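PDB 3O53: protein LRIM1 from Anopheles gambiae, which probably works as a heterodimer with the leucine-rich repeat protein APL1C to regulate complement-like immunity, this chain being its leucine-rich repeat domain. Local coordinates for residues L63-N68 with L74-L79; Q93-G98 with E102-A107; Y12-V17 with A27-S32; T133-L138 with A162-S167; P208-A213 with T217-R222. One frame throughout, in Å; residues are numbered along the deposited sequence.

Contact 1 (L63-N68 with L74-L79). With NAG (2-acetamido-2-deoxy-beta-D-glucopyranose), chain C.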
# COMPACT_ATOMS: atom_id res chain seq x y z
N LEU A 63 -0.69 19.00 -9.91
CA LEU A 63 0.70 19.27 -10.22
C LEU A 63 1.39 17.97 -10.59
O LEU A 63 1.35 17.01 -9.82
CB LEU A 63 1.40 19.91 -9.02
CG LEU A 63 2.89 20.22 -9.17
CD1 LEU A 63 3.13 21.23 -10.29
CD2 LEU A 63 3.46 20.73 -7.86
N ASN A 64 2.03 17.94 -11.75
CA ASN A 64 2.68 16.73 -12.22
C ASN A 64 4.19 16.91 -12.30
O ASN A 64 4.70 17.63 -13.15
CB ASN A 64 2.13 16.35 -13.60
CG ASN A 64 2.38 14.90 -13.96
OD1 ASN A 64 3.40 14.32 -13.59
ND2 ASN A 64 1.44 14.31 -14.70
N LEU A 65 4.90 16.26 -11.39
CA LEU A 65 6.36 16.35 -11.31
C LEU A 65 7.03 15.05 -11.72
O LEU A 65 8.23 14.88 -11.51
CB LEU A 65 6.79 16.70 -9.88
CG LEU A 65 6.18 17.97 -9.29
CD1 LEU A 65 6.57 18.14 -7.83
CD2 LEU A 65 6.61 19.18 -10.10
N SER A 66 6.27 14.13 -12.30
CA SER A 66 6.79 12.79 -12.57
C SER A 66 7.95 12.79 -13.57
O SER A 66 8.03 13.64 -14.45
CB SER A 66 5.68 11.85 -13.07
OG SER A 66 5.28 12.16 -14.40
N SER A 67 8.83 11.81 -13.40
CA SER A 67 9.95 11.59 -14.31
C SER A 67 10.87 12.81 -14.39
O SER A 67 11.38 13.14 -15.46
CB SER A 67 9.44 11.20 -15.70
OG SER A 67 8.78 9.94 -15.65
N ASN A 68 11.08 13.46 -13.25
CA ASN A 68 12.16 14.43 -13.11
C ASN A 68 13.30 13.76 -12.35
O ASN A 68 13.47 12.55 -12.42
CB ASN A 68 11.68 15.70 -12.40
CG ASN A 68 10.91 16.62 -13.31
OD1 ASN A 68 11.42 17.66 -13.74
ND2 ASN A 68 9.69 16.24 -13.65
N LEU A 74 10.86 16.97 -0.67
CA LEU A 74 9.89 17.70 -1.48
C LEU A 74 8.79 18.21 -0.55
O LEU A 74 7.93 17.43 -0.11
CB LEU A 74 9.28 16.81 -2.57
CG LEU A 74 8.18 17.51 -3.39
CD1 LEU A 74 8.74 18.78 -4.02
CD2 LEU A 74 7.59 16.59 -4.47
N ASP A 75 8.83 19.50 -0.23
CA ASP A 75 7.93 20.06 0.76
C ASP A 75 6.95 21.00 0.09
O ASP A 75 7.29 22.11 -0.28
CB ASP A 75 8.71 20.82 1.85
CG ASP A 75 7.82 21.29 2.99
OD1 ASP A 75 6.58 21.33 2.82
OD2 ASP A 75 8.36 21.62 4.06
N LEU A 76 5.72 20.52 -0.08
CA LEU A 76 4.68 21.31 -0.71
C LEU A 76 3.49 21.44 0.22
O LEU A 76 2.35 21.59 -0.22
CB LEU A 76 4.23 20.63 -2.00
CG LEU A 76 5.37 20.39 -2.99
CD1 LEU A 76 4.81 19.72 -4.24
CD2 LEU A 76 6.06 21.70 -3.34
N GLU A 77 3.77 21.39 1.52
CA GLU A 77 2.73 21.43 2.53
C GLU A 77 1.95 22.74 2.45
O GLU A 77 0.76 22.79 2.80
CB GLU A 77 3.35 21.27 3.92
CG GLU A 77 2.34 21.15 5.05
CD GLU A 77 3.00 20.86 6.39
OE1 GLU A 77 3.87 19.96 6.45
OE2 GLU A 77 2.64 21.53 7.38
N SER A 78 2.62 23.79 2.00
CA SER A 78 2.02 25.13 1.99
C SER A 78 1.20 25.41 0.74
O SER A 78 0.63 26.49 0.60
CB SER A 78 3.11 26.20 2.13
OG SER A 78 3.93 26.24 0.98
N LEU A 79 1.14 24.45 -0.19
CA LEU A 79 0.24 24.57 -1.33
C LEU A 79 -1.14 24.08 -0.90
O LEU A 79 -1.47 22.90 -1.03
CB LEU A 79 0.77 23.80 -2.54
CG LEU A 79 2.16 24.23 -3.02
CD1 LEU A 79 2.53 23.52 -4.31
CD2 LEU A 79 2.23 25.75 -3.20
C1 NAG C . 1.80 12.99 -15.12
C2 NAG C . 0.46 12.29 -15.28
C3 NAG C . 0.68 10.87 -15.79
C4 NAG C . 1.57 10.87 -17.02
C5 NAG C . 2.85 11.65 -16.77
C6 NAG C . 3.68 11.73 -18.05
C7 NAG C . -1.34 12.78 -13.72
C8 NAG C . -1.81 12.57 -12.31
N2 NAG C . -0.18 12.21 -13.99
O3 NAG C . -0.57 10.28 -16.04
O4 NAG C . 1.90 9.54 -17.32
O5 NAG C . 2.54 12.95 -16.32
O6 NAG C . 2.94 12.44 -19.02
O7 NAG C . -2.01 13.42 -14.53
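L65 and L74 meet tip to tip inside the solenoid, one methyl from each meeting between the end of strand 62-64 and strand 73-76. From its CB, L65 heads inward, with CG anti to the carbonyl carbon (chi1 -56°). CG then lies alongside its neighbour two residues back, 4.0 Å from L63 CG. The branch splits there: CD2 stays beside L63, 4.0 Å from L63 CD1, while CD1 runs on to the far wall and touches L74 CD2 at 3.8 Å. The same methyl has a looser neighbour in L76 CD1 at 4.3 Å. L63 crosses L76 at about a right angle, its CD2 resting 4.0 Å from L76 CD1. Leucine suits these places because it is long enough to cross the interior and offers methyls from both walls; L65 CD1 alone serves two partners here, L74 and L76.

L63, L65 and N68 follow the LxLxxN consensus of leucine-rich repeats. N68 ND2 binds L65 O at 2.9 Å and also L41 O, tying the turn to the preceding coil. Between the leucines, N64 points outward and carries the N-acetylglucosamine on ND2. Its OD1 accepts S66 N in the carbonyl plane, an Asx turn that should restrain the amide, while D86 also binds the sugar. Apolar side chains turned inward beside an asparagine that carries a sugar imply that this short piece of chain serves the core and the glycosylated surface at once.

Contact 2 (Q93-G98 with E102-A107)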
# COMPACT_ATOMS: atom_id res chain seq x y z
N GLN A 93 13.17 11.53 -0.96
CA GLN A 93 13.34 10.78 0.27
C GLN A 93 12.29 11.16 1.32
O GLN A 93 11.80 10.31 2.04
CB GLN A 93 14.75 11.00 0.84
CG GLN A 93 15.85 10.56 -0.11
CD GLN A 93 17.24 10.71 0.48
OE1 GLN A 93 17.53 11.71 1.14
NE2 GLN A 93 18.09 9.72 0.25
N GLU A 94 11.95 12.45 1.41
CA GLU A 94 10.94 12.87 2.37
C GLU A 94 9.93 13.79 1.69
O GLU A 94 10.29 14.73 1.00
CB GLU A 94 11.58 13.57 3.57
CG GLU A 94 12.67 12.75 4.24
CD GLU A 94 13.17 13.38 5.53
OE1 GLU A 94 12.34 13.97 6.25
OE2 GLU A 94 14.38 13.29 5.81
N LEU A 95 8.66 13.51 1.92
CA LEU A 95 7.60 14.17 1.19
C LEU A 95 6.60 14.77 2.17
O LEU A 95 6.19 14.11 3.11
CB LEU A 95 6.90 13.13 0.28
CG LEU A 95 5.60 13.48 -0.42
CD1 LEU A 95 5.81 14.67 -1.34
CD2 LEU A 95 5.08 12.25 -1.21
N LEU A 96 6.23 16.03 1.95
CA LEU A 96 5.20 16.67 2.76
C LEU A 96 4.17 17.35 1.86
O LEU A 96 4.52 18.09 0.95
CB LEU A 96 5.82 17.74 3.67
CG LEU A 96 6.96 17.28 4.58
CD1 LEU A 96 8.26 17.24 3.80
CD2 LEU A 96 7.10 18.19 5.79
N VAL A 97 2.89 17.11 2.13
CA VAL A 97 1.85 17.70 1.30
C VAL A 97 0.75 18.30 2.17
O VAL A 97 0.70 18.09 3.38
CB VAL A 97 1.31 16.66 0.29
CG1 VAL A 97 2.46 16.10 -0.52
CG2 VAL A 97 0.57 15.54 1.01
N GLY A 98 -0.14 19.07 1.52
CA GLY A 98 -1.08 19.93 2.21
C GLY A 98 -2.44 19.33 2.50
O GLY A 98 -2.66 18.14 2.29
N GLU A 102 -5.99 14.82 -2.23
CA GLU A 102 -6.95 13.74 -2.37
C GLU A 102 -6.27 12.55 -3.04
O GLU A 102 -6.59 11.41 -2.74
CB GLU A 102 -8.15 14.20 -3.23
CG GLU A 102 -8.89 15.40 -2.67
CD GLU A 102 -10.04 15.88 -3.56
OE1 GLU A 102 -10.07 15.52 -4.77
OE2 GLU A 102 -10.91 16.62 -3.06
N THR A 103 -5.32 12.83 -3.94
CA THR A 103 -4.65 11.77 -4.68
C THR A 103 -3.16 12.03 -4.74
O THR A 103 -2.72 13.08 -5.20
CB THR A 103 -5.19 11.66 -6.12
OG1 THR A 103 -6.58 11.32 -6.08
CG2 THR A 103 -4.44 10.58 -6.90
N LEU A 104 -2.38 11.06 -4.26
CA LEU A 104 -0.93 11.24 -4.15
C LEU A 104 -0.24 10.08 -4.86
O LEU A 104 -0.26 8.95 -4.39
CB LEU A 104 -0.52 11.27 -2.67
CG LEU A 104 0.95 11.51 -2.37
CD1 LEU A 104 1.38 12.83 -2.96
CD2 LEU A 104 1.22 11.49 -0.86
N HIS A 105 0.34 10.38 -6.01
CA HIS A 105 1.09 9.40 -6.77
C HIS A 105 2.56 9.63 -6.51
O HIS A 105 3.10 10.66 -6.89
CB HIS A 105 0.82 9.56 -8.26
CG HIS A 105 -0.51 9.04 -8.69
ND1 HIS A 105 -0.76 7.70 -8.86
CD2 HIS A 105 -1.66 9.68 -8.99
CE1 HIS A 105 -2.01 7.53 -9.24
NE2 HIS A 105 -2.58 8.72 -9.33
N ALA A 106 3.22 8.69 -5.85
CA ALA A 106 4.63 8.88 -5.52
C ALA A 106 5.36 7.55 -5.52
O ALA A 106 6.19 7.28 -4.65
CB ALA A 106 4.76 9.57 -4.17
N ALA A 107 5.04 6.72 -6.50
CA ALA A 107 5.71 5.44 -6.67
C ALA A 107 7.11 5.66 -7.23
O ALA A 107 7.37 6.67 -7.89
CB ALA A 107 4.88 4.53 -7.62
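L95 and L104 are brought tip to tip by matching torsions: in both, CG stands anti to the backbone N (chi1 169° in L95, -177° in L104) and chi2 is near 60°. Each leucine therefore holds its methyls toward the facing strand, 91-97 or 103-105, with 8.9 Å between V97 CA and L104 CA. The closest meeting is L95 CD2 with L104 CD2 at 3.9 Å. That same L95 methyl rests against A106 CB, 4.0 Å away, where alanine's single CB lets the leucine methyl come close to the backbone. Beside them the shorter V97 puts CG1 4.2 Å from L104 CD1.

The filling goes on around them: L104 also touches L85 and V114, and L95 touches L74 of the preceding coil. L104 and A106 stand where the LxL of a leucine-rich repeat puts its inward pair, with alanine in the second place. H105, between them, faces the other way and stacks on Y126, while E102 pairs with R83. Contact between the two walls is purely between hydrocarbon groups, which is consistent with an association driven by burial of apolar surface, while the polar side chains of H105 and E102 find partners away from it.

Contact 3 (Y12-V17 with A27-S32)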
# COMPACT_ATOMS: atom_id res chain seq x y z
N TYR A 12 -1.71 23.83 -18.01
CA TYR A 12 -0.46 24.23 -18.63
C TYR A 12 0.59 23.14 -18.51
O TYR A 12 0.59 22.36 -17.55
CB TYR A 12 0.08 25.48 -17.96
CG TYR A 12 -0.79 26.71 -18.10
CD1 TYR A 12 -0.41 27.75 -18.93
CD2 TYR A 12 -1.98 26.83 -17.39
CE1 TYR A 12 -1.19 28.89 -19.06
CE2 TYR A 12 -2.76 27.96 -17.51
CZ TYR A 12 -2.36 28.99 -18.35
OH TYR A 12 -3.13 30.11 -18.48
N LYS A 13 1.50 23.10 -19.47
CA LYS A 13 2.57 22.11 -19.49
C LYS A 13 3.86 22.82 -19.89
O LYS A 13 3.85 23.67 -20.77
CB LYS A 13 2.23 20.98 -20.46
CG LYS A 13 3.32 19.94 -20.67
CD LYS A 13 2.73 18.64 -21.21
CE LYS A 13 3.69 17.88 -22.10
NZ LYS A 13 4.97 17.52 -21.42
N ILE A 14 4.95 22.48 -19.22
CA ILE A 14 6.23 23.13 -19.49
C ILE A 14 7.28 22.07 -19.83
O ILE A 14 7.42 21.09 -19.11
CB ILE A 14 6.69 23.99 -18.30
CG1 ILE A 14 5.53 24.85 -17.80
CG2 ILE A 14 7.87 24.85 -18.70
CD1 ILE A 14 5.91 25.86 -16.75
N GLU A 15 7.99 22.28 -20.93
CA GLU A 15 9.01 21.34 -21.37
C GLU A 15 10.33 22.05 -21.63
O GLU A 15 10.38 23.27 -21.80
CB GLU A 15 8.56 20.64 -22.66
CG GLU A 15 7.20 19.99 -22.57
CD GLU A 15 6.83 19.25 -23.84
OE1 GLU A 15 5.63 19.20 -24.18
OE2 GLU A 15 7.75 18.72 -24.51
N LYS A 16 11.41 21.28 -21.65
CA LYS A 16 12.73 21.82 -21.92
C LYS A 16 13.12 22.88 -20.89
O LYS A 16 13.74 23.88 -21.23
CB LYS A 16 12.79 22.40 -23.34
CG LYS A 16 12.47 21.37 -24.41
CD LYS A 16 12.85 21.84 -25.80
CE LYS A 16 12.74 20.70 -26.81
NZ LYS A 16 13.02 21.14 -28.20
N VAL A 17 12.74 22.64 -19.63
CA VAL A 17 13.15 23.50 -18.53
C VAL A 17 14.27 22.84 -17.74
O VAL A 17 14.52 21.65 -17.88
CB VAL A 17 11.99 23.78 -17.56
CG1 VAL A 17 10.93 24.63 -18.22
CG2 VAL A 17 11.39 22.47 -17.03
N ALA A 27 7.80 32.59 -13.81
CA ALA A 27 7.49 34.02 -13.85
C ALA A 27 6.52 34.30 -15.00
O ALA A 27 5.51 34.97 -14.81
CB ALA A 27 8.75 34.83 -14.02
N SER A 28 6.84 33.78 -16.18
CA SER A 28 5.96 33.88 -17.33
C SER A 28 4.59 33.31 -16.99
O SER A 28 3.57 33.91 -17.30
CB SER A 28 6.55 33.10 -18.51
OG SER A 28 7.90 33.46 -18.74
N LEU A 29 4.59 32.14 -16.35
CA LEU A 29 3.34 31.48 -16.00
C LEU A 29 2.54 32.35 -15.04
O LEU A 29 1.32 32.43 -15.13
CB LEU A 29 3.62 30.11 -15.38
CG LEU A 29 2.48 29.09 -15.47
CD1 LEU A 29 2.31 28.60 -16.89
CD2 LEU A 29 2.73 27.92 -14.52
N ARG A 30 3.24 33.01 -14.12
CA ARG A 30 2.58 33.82 -13.10
C ARG A 30 1.75 34.94 -13.73
O ARG A 30 0.84 35.48 -13.10
CB ARG A 30 3.61 34.41 -12.13
CG ARG A 30 3.01 35.32 -11.08
CD ARG A 30 4.01 35.62 -9.97
NE ARG A 30 3.41 36.41 -8.90
CZ ARG A 30 4.00 36.65 -7.73
NH1 ARG A 30 5.21 36.18 -7.47
NH2 ARG A 30 3.37 37.38 -6.81
N GLN A 31 2.08 35.29 -14.97
CA GLN A 31 1.35 36.32 -15.73
C GLN A 31 -0.13 35.96 -15.88
O GLN A 31 -0.98 36.85 -16.01
CB GLN A 31 1.96 36.47 -17.12
CG GLN A 31 3.43 36.79 -17.12
CD GLN A 31 3.71 38.17 -16.60
OE1 GLN A 31 3.97 38.36 -15.41
NE2 GLN A 31 3.64 39.16 -17.48
N SER A 32 -0.42 34.66 -15.88
CA SER A 32 -1.78 34.16 -15.98
C SER A 32 -2.06 33.18 -14.84
O SER A 32 -2.71 32.15 -15.03
CB SER A 32 -1.98 33.46 -17.33
OG SER A 32 -1.03 32.42 -17.50
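Y12 lies on strand 11-15, which passes helix 22-30 with 8.6 Å between the CA atoms of Y12 and L29. Across this distance the Y12 ring and the L29 side chain cross obliquely. L29 CD1 does most of the touching: it sits 3.5 Å from Y12 CD1 and 3.8 Å from Y12 CG, coming aslant to the ring at its CG-CD1 bond. L29 is turned that way by its first torsion, with CG anti to the backbone N (chi1 -157°). Its other methyl, CD2, approaches I14 CD1 more loosely, at 4.4 Å.

This pair of elements belongs to the N-terminal end of the leucine-rich repeat solenoid, where strand 4-8 runs antiparallel at the edge and the helix covers the apolar side of strand 11-15 and of strand 38-40 beside it. L29 packs on L39, I5 and F57 as well, so a flexible aliphatic residue is well placed at the junction. N44, the consensus asparagine of the next repeat, binds I14 O and V17 N and fastens the turn that follows the strand.

Tyrosine suits its position because the ring fills the core while the hydroxyl reaches polar partners. There Y12 OH is hydrogen-bonded to N35 ND2, and S32 OG stands 3.3 Å from Y12 OH. On the opposite side of the strand, K13 NZ forms a salt bridge with E15 OE1 at 3.3 Å.

Contact 4 (T133-L138 with A162-S167)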
# COMPACT_ATOMS: atom_id res chain seq x y z
N THR A 133 9.75 1.63 5.88
CA THR A 133 10.03 0.47 6.73
C THR A 133 8.99 0.27 7.84
O THR A 133 9.00 -0.75 8.50
CB THR A 133 11.42 0.60 7.36
OG1 THR A 133 11.43 1.70 8.28
CG2 THR A 133 12.47 0.85 6.29
N MET A 134 8.10 1.23 8.03
CA MET A 134 7.05 1.08 9.03
C MET A 134 5.88 2.01 8.70
O MET A 134 6.06 3.05 8.06
CB MET A 134 7.60 1.36 10.45
CG MET A 134 8.15 2.76 10.70
SD MET A 134 8.67 3.05 12.44
CE MET A 134 9.68 1.63 12.75
N LEU A 135 4.68 1.63 9.13
CA LEU A 135 3.50 2.45 8.86
C LEU A 135 3.63 3.85 9.47
O LEU A 135 3.12 4.80 8.91
CB LEU A 135 2.22 1.76 9.35
CG LEU A 135 1.80 0.53 8.53
CD1 LEU A 135 0.45 -0.03 9.01
CD2 LEU A 135 1.74 0.87 7.04
N ARG A 136 4.35 3.98 10.59
CA ARG A 136 4.58 5.30 11.18
C ARG A 136 5.59 6.19 10.42
O ARG A 136 5.82 7.33 10.80
CB ARG A 136 5.00 5.18 12.65
CG ARG A 136 3.86 4.75 13.56
CD ARG A 136 4.39 4.42 14.94
NE ARG A 136 5.31 3.28 14.90
CZ ARG A 136 6.21 3.00 15.84
NH1 ARG A 136 6.36 3.79 16.90
NH2 ARG A 136 6.99 1.95 15.69
N ASP A 137 6.20 5.68 9.35
CA ASP A 137 6.88 6.57 8.39
C ASP A 137 5.88 7.54 7.75
O ASP A 137 6.26 8.62 7.29
CB ASP A 137 7.57 5.74 7.31
CG ASP A 137 8.81 5.03 7.83
OD1 ASP A 137 9.24 5.32 8.96
OD2 ASP A 137 9.36 4.19 7.10
N LEU A 138 4.62 7.13 7.69
CA LEU A 138 3.52 8.02 7.31
C LEU A 138 3.03 8.72 8.57
O LEU A 138 2.83 8.06 9.59
CB LEU A 138 2.37 7.21 6.70
CG LEU A 138 2.48 6.91 5.20
CD1 LEU A 138 3.79 6.24 4.86
CD2 LEU A 138 1.29 6.05 4.75
N ALA A 162 -4.03 -1.08 14.19
CA ALA A 162 -4.41 0.08 14.99
C ALA A 162 -3.82 1.37 14.43
O ALA A 162 -4.40 2.45 14.58
CB ALA A 162 -3.98 -0.12 16.44
N GLU A 163 -2.65 1.28 13.80
CA GLU A 163 -2.01 2.49 13.25
C GLU A 163 -2.79 3.07 12.06
O GLU A 163 -2.53 4.19 11.64
CB GLU A 163 -0.55 2.21 12.89
CG GLU A 163 0.33 2.11 14.15
CD GLU A 163 1.75 1.64 13.88
OE1 GLU A 163 2.16 1.60 12.70
OE2 GLU A 163 2.46 1.32 14.86
N LEU A 164 -3.75 2.31 11.56
CA LEU A 164 -4.61 2.75 10.47
C LEU A 164 -6.04 3.00 10.96
O LEU A 164 -6.97 3.14 10.17
CB LEU A 164 -4.64 1.69 9.35
CG LEU A 164 -3.33 1.51 8.57
CD1 LEU A 164 -3.48 0.43 7.48
CD2 LEU A 164 -2.91 2.84 7.96
N ALA A 165 -6.21 3.07 12.28
CA ALA A 165 -7.54 3.22 12.88
C ALA A 165 -8.27 4.49 12.42
O ALA A 165 -9.49 4.51 12.36
CB ALA A 165 -7.44 3.20 14.39
N ALA A 166 -7.52 5.53 12.09
CA ALA A 166 -8.12 6.78 11.63
C ALA A 166 -8.67 6.63 10.21
O ALA A 166 -9.20 7.59 9.64
CB ALA A 166 -7.11 7.91 11.69
N SER A 167 -8.53 5.44 9.64
CA SER A 167 -9.12 5.11 8.35
C SER A 167 -10.08 3.93 8.46
O SER A 167 -10.41 3.31 7.47
CB SER A 167 -8.02 4.78 7.33
OG SER A 167 -7.19 5.90 7.10
O HOH W 1 4.76 1.66 12.52
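Between R136 and E163 a single water is gripped by three groups: it donates to E163 OE1 at 2.6 Å and accepts from R136 N at 3.0 Å and from R136 NE at 2.9 Å. The water lies in the guanidinium plane, at its edge, so it uses the N-H of NE that E163 does not. E163 OE2 is 3.5 Å from R136 NE but well out of that plane, and the carboxylate is turned 45° from the guanidinium. The salt bridge is therefore one of charge alone, the directed bonding passing through the water. A bend in the arginine at chi3 (-63°) turns NE so that one water can bridge it to R136 N.

Closer to the core, E163 OE1 rests 3.4 Å from L135 CB. L135 and L164 then cross at about a right angle, with L135 CD1 4.1 Å from L164 CG. Both segments contain short 3-10 pieces in the variable halves of successive leucine-rich repeats, away from the strands. D137 OD2 steadies the first by accepting T133 N at 2.9 Å, and R143 reaches both turns, binding L138 O and E163 O.

Leucines thus join the turns on the buried side and opposite charges on the surface, where the water, with one acceptor and two donors round it, probably helps orient the carboxylate.

Contact 5 (P208-A213 with T217-R222)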
# COMPACT_ATOMS: atom_id res chain seq x y z
N PRO A 208 -5.63 -13.70 15.13
CA PRO A 208 -6.94 -13.07 15.41
C PRO A 208 -7.06 -11.66 14.85
O PRO A 208 -8.16 -11.18 14.64
CB PRO A 208 -6.99 -13.03 16.94
CG PRO A 208 -6.04 -14.09 17.38
CD PRO A 208 -4.94 -14.10 16.36
N GLU A 209 -5.92 -11.02 14.63
CA GLU A 209 -5.89 -9.70 14.01
C GLU A 209 -6.63 -9.71 12.66
O GLU A 209 -7.13 -8.67 12.22
CB GLU A 209 -4.44 -9.27 13.80
CG GLU A 209 -3.62 -10.19 12.89
CD GLU A 209 -2.95 -11.35 13.63
OE1 GLU A 209 -3.20 -11.54 14.84
OE2 GLU A 209 -2.15 -12.07 12.98
N PHE A 210 -6.72 -10.87 12.03
CA PHE A 210 -7.32 -10.94 10.70
C PHE A 210 -8.85 -10.88 10.73
O PHE A 210 -9.50 -10.81 9.69
CB PHE A 210 -6.80 -12.16 9.93
CG PHE A 210 -5.43 -11.92 9.34
CD1 PHE A 210 -5.29 -11.32 8.09
CD2 PHE A 210 -4.29 -12.24 10.06
CE1 PHE A 210 -4.02 -11.08 7.55
CE2 PHE A 210 -3.02 -12.00 9.53
CZ PHE A 210 -2.89 -11.41 8.27
N GLN A 211 -9.44 -10.84 11.92
CA GLN A 211 -10.86 -10.53 12.00
C GLN A 211 -11.04 -9.09 11.52
O GLN A 211 -12.12 -8.71 11.07
CB GLN A 211 -11.41 -10.71 13.42
CG GLN A 211 -12.94 -10.86 13.46
CD GLN A 211 -13.46 -12.01 12.60
OE1 GLN A 211 -12.76 -12.98 12.35
NE2 GLN A 211 -14.71 -11.89 12.14
N SER A 212 -9.97 -8.29 11.59
CA SER A 212 -9.98 -6.94 11.03
C SER A 212 -10.35 -6.96 9.55
O SER A 212 -10.82 -5.97 9.01
CB SER A 212 -8.61 -6.28 11.18
OG SER A 212 -8.30 -6.05 12.54
N ALA A 213 -10.13 -8.10 8.89
CA ALA A 213 -10.44 -8.22 7.47
C ALA A 213 -11.58 -9.20 7.19
O ALA A 213 -11.72 -9.68 6.06
CB ALA A 213 -9.19 -8.63 6.69
N THR A 217 -13.60 -8.80 0.19
CA THR A 217 -13.94 -9.56 -0.99
C THR A 217 -12.73 -10.34 -1.49
O THR A 217 -12.85 -11.44 -2.00
CB THR A 217 -14.41 -8.60 -2.11
OG1 THR A 217 -15.56 -7.88 -1.66
CG2 THR A 217 -14.75 -9.36 -3.38
N TRP A 218 -11.55 -9.76 -1.32
CA TRP A 218 -10.34 -10.29 -1.91
C TRP A 218 -9.25 -10.25 -0.84
O TRP A 218 -9.01 -9.20 -0.26
CB TRP A 218 -9.96 -9.41 -3.10
CG TRP A 218 -8.88 -9.91 -4.05
CD1 TRP A 218 -9.07 -10.37 -5.33
CD2 TRP A 218 -7.46 -9.92 -3.83
NE1 TRP A 218 -7.86 -10.70 -5.89
CE2 TRP A 218 -6.86 -10.43 -5.00
CE3 TRP A 218 -6.65 -9.58 -2.74
CZ2 TRP A 218 -5.48 -10.59 -5.12
CZ3 TRP A 218 -5.27 -9.74 -2.86
CH2 TRP A 218 -4.70 -10.24 -4.04
N ILE A 219 -8.62 -11.39 -0.56
CA ILE A 219 -7.50 -11.41 0.36
C ILE A 219 -6.46 -12.43 -0.10
O ILE A 219 -6.81 -13.52 -0.55
CB ILE A 219 -7.94 -11.73 1.80
CG1 ILE A 219 -6.72 -11.74 2.74
CG2 ILE A 219 -8.63 -13.08 1.88
CD1 ILE A 219 -7.07 -11.91 4.19
N SER A 220 -5.19 -12.05 0.01
CA SER A 220 -4.11 -12.98 -0.30
C SER A 220 -3.01 -12.94 0.75
O SER A 220 -2.53 -11.88 1.13
CB SER A 220 -3.49 -12.66 -1.66
OG SER A 220 -2.45 -13.58 -1.96
N LEU A 221 -2.66 -14.11 1.25
CA LEU A 221 -1.45 -14.28 2.02
C LEU A 221 -0.57 -15.30 1.29
O LEU A 221 0.19 -16.04 1.90
CB LEU A 221 -1.77 -14.75 3.45
CG LEU A 221 -2.17 -13.64 4.44
CD1 LEU A 221 -3.56 -13.11 4.13
CD2 LEU A 221 -2.10 -14.14 5.88
N ARG A 222 -0.67 -15.32 -0.04
CA ARG A 222 0.12 -16.25 -0.83
C ARG A 222 1.61 -16.06 -0.59
O ARG A 222 2.06 -14.93 -0.40
CB ARG A 222 -0.17 -16.06 -2.32
CG ARG A 222 0.70 -16.92 -3.23
CD ARG A 222 0.62 -16.47 -4.67
NE ARG A 222 1.25 -17.41 -5.59
CZ ARG A 222 1.50 -17.13 -6.87
NH1 ARG A 222 1.17 -15.94 -7.36
NH2 ARG A 222 2.06 -18.04 -7.66
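The F210 ring and L221 come at each other from opposite directions, their meeting being the tight part of this contact. F210 CZ lies 3.7 Å from L221 CD2, and F210 CE1 is 4.0 Å from both methyls of L221, so these methyls lie against the CE1-CZ end of the ring. F210 reaches L221 because CG is anti to the carbonyl carbon (chi1 -79°), which sends the ring off the 3-10 turn and into the core. At the near side the fit slackens: F210 CD1 and I219 CD1 are 4.3 Å apart. A broad ring is apt, since one residue from the turn spans the two inward positions, and it also touches L198.

Solvent lies behind the turn, where exposed Q211 binds R234 N through its amide oxygen. On the strand's other side, S220 OG accepts R222 N at 3.1 Å in an ST turn, and W218 stacks on H241. I219 and L221 occupy the two LxL positions, isoleucine replacing the first leucine, and N247 binds L221 O. Apolar groups alone meet between the turn that ends one coil and the strand that starts the next, which implies that burial joins them, while polar bonds lie round the outside.

In the fold
From the N terminus the five contacts follow one another without nesting or crossing. Contact 3 comes first and folds helix 22-30 back on strand 11-15 near the N-terminal end of the solenoid. Contact 1 and contact 2 then each close a short loop across the solenoid interior. They touch through strands 73-76 and 91-97, with probable hydrogen bonds from L74 N to E94 O and from L76 N to L96 O. Contact 4 closes a longer span that contains strands 146-150 and 158-160, and joins the turns of successive coils. Contact 5, about 48 Å from contact 3 between centres, closes the short connection from a 3-10 turn into the next strand, 218-220, on the other side of the chain's centre.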